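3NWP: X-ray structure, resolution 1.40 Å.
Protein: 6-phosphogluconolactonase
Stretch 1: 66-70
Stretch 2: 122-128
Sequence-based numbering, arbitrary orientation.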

# COMPACT_ATOMS: atom_id res chain seq x y z
N VAL A 66 9.91 -12.70 -5.80
CA VAL A 66 9.13 -11.46 -5.47
C VAL A 66 9.35 -11.14 -4.02
O VAL A 66 9.11 -11.99 -3.12
CB VAL A 66 7.62 -11.62 -5.78
CG1 VAL A 66 6.87 -10.29 -5.38
CG2 VAL A 66 7.38 -12.03 -7.23
N TYR A 67 9.80 -9.91 -3.75
CA TYR A 67 9.93 -9.37 -2.42
C TYR A 67 8.68 -8.60 -2.07
O TYR A 67 8.21 -7.81 -2.89
CB TYR A 67 11.14 -8.43 -2.34
CG TYR A 67 12.47 -9.09 -2.42
CD1 TYR A 67 12.98 -9.50 -3.63
CD2 TYR A 67 13.28 -9.17 -1.29
CE1 TYR A 67 14.26 -10.09 -3.71
CE2 TYR A 67 14.55 -9.74 -1.36
CZ TYR A 67 15.02 -10.20 -2.57
OH TYR A 67 16.27 -10.77 -2.69
N ILE A 68 8.10 -8.84 -0.89
CA ILE A 68 6.86 -8.22 -0.51
C ILE A 68 6.99 -7.51 0.82
O ILE A 68 7.63 -8.00 1.74
CB ILE A 68 5.73 -9.24 -0.38
CG1 ILE A 68 5.60 -10.09 -1.65
CG2 ILE A 68 4.42 -8.50 -0.06
CD1 ILE A 68 4.51 -11.19 -1.59
N THR A 69 6.46 -6.29 0.91
CA THR A 69 6.39 -5.59 2.17
C THR A 69 5.06 -4.83 2.29
O THR A 69 4.19 -4.94 1.42
CB THR A 69 7.63 -4.69 2.43
OG1 THR A 69 7.67 -4.32 3.83
CG2 THR A 69 7.68 -3.44 1.55
N LEU A 70 4.90 -4.08 3.37
CA LEU A 70 3.69 -3.38 3.73
C LEU A 70 3.81 -1.88 3.49
O LEU A 70 4.89 -1.27 3.68
CB LEU A 70 3.43 -3.58 5.25
CG LEU A 70 3.34 -5.03 5.73
CD1 LEU A 70 3.25 -5.11 7.26
CD2 LEU A 70 2.15 -5.72 5.06
N SER A 122 16.01 -2.56 6.99
CA SER A 122 15.64 -3.92 6.63
C SER A 122 15.11 -4.04 5.23
O SER A 122 15.04 -5.15 4.73
CB SER A 122 14.59 -4.51 7.56
OG SER A 122 13.35 -3.89 7.28
N LEU A 123 14.68 -2.92 4.66
CA LEU A 123 14.20 -2.85 3.28
C LEU A 123 15.23 -2.36 2.27
O LEU A 123 14.95 -2.37 1.06
CB LEU A 123 13.04 -1.88 3.19
CG LEU A 123 11.80 -2.25 4.03
CD1 LEU A 123 10.76 -1.10 3.85
CD2 LEU A 123 11.17 -3.61 3.67
N SER A 124 16.40 -1.90 2.75
CA SER A 124 17.39 -1.26 1.87
C SER A 124 17.77 -2.15 0.69
O SER A 124 18.11 -1.62 -0.38
CB SER A 124 18.66 -0.84 2.65
OG SER A 124 18.37 0.28 3.45
N ASN A 125 17.68 -3.47 0.92
CA ASN A 125 17.78 -4.54 -0.07
C ASN A 125 16.62 -4.87 -1.04
O ASN A 125 16.80 -5.67 -1.95
CB ASN A 125 18.03 -5.85 0.68
N PHE A 126 15.40 -4.34 -0.83
CA PHE A 126 14.30 -4.62 -1.76
C PHE A 126 14.62 -3.96 -3.07
O PHE A 126 15.15 -2.84 -3.05
CB PHE A 126 12.98 -3.98 -1.30
CG PHE A 126 12.14 -4.83 -0.43
CD1 PHE A 126 12.72 -5.59 0.57
CD2 PHE A 126 10.81 -5.04 -0.72
CE1 PHE A 126 11.94 -6.40 1.36
CE2 PHE A 126 10.04 -5.84 0.09
CZ PHE A 126 10.60 -6.53 1.09
N PRO A 127 14.22 -4.59 -4.19
CA PRO A 127 14.26 -3.94 -5.48
C PRO A 127 13.46 -2.64 -5.47
O PRO A 127 12.28 -2.64 -5.07
CB PRO A 127 13.62 -4.96 -6.43
CG PRO A 127 13.80 -6.25 -5.77
CD PRO A 127 13.75 -6.00 -4.31
N ARG A 128 14.12 -1.56 -5.85
CA ARG A 128 13.50 -0.26 -5.99
C ARG A 128 13.98 0.35 -7.32
O ARG A 128 15.13 0.15 -7.69
CB ARG A 128 13.82 0.62 -4.77
CG ARG A 128 13.23 0.08 -3.45
CD ARG A 128 13.47 0.97 -2.26
NE ARG A 128 14.85 0.84 -1.81
CZ ARG A 128 15.80 1.76 -1.95
NH1 ARG A 128 15.52 2.94 -2.50
NH2 ARG A 128 17.03 1.52 -1.50

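No hydrogen bond joins these two stretches; the contact, burying 295 Å² in total, is built around one aromatic ring, Phe 126. Its CE2 lies 3.7 Å from CB of Tyr 67 and 3.6 Å from CB of Thr 69, while its CZ comes within 3.4 Å of the carbonyl O of Ile 68, which sits at the ring edge, near its plane. A flat, apolar side chain suits this place because face and edge are both used.

Over one face stands Tyr 67 CB, 3.8 Å from the Phe 126 centroid and 16° off the ring normal, a CH-π geometry. The rings themselves pair edge-to-face, the edge of Tyr 67 toward the face of Phe 126, with centroids 5.4 Å apart and planes at 60°. Pro 127 CD then covers a face of the Tyr 67 ring, 3.6 Å from its CD1.

Strand alternation points Tyr 67 and Thr 69 toward the partner and Val 66 and Ile 68 away. Thr 69 OG1, hydrogen-bonded elsewhere in the structure, packs 3.6 Å from Leu 123 CD2. A type I turn from Leu 123 to Phe 126, closed by Phe 126 N to Leu 123 O at 2.8 Å, links the two buried apolar residues, whose side-chain ends approach the strand.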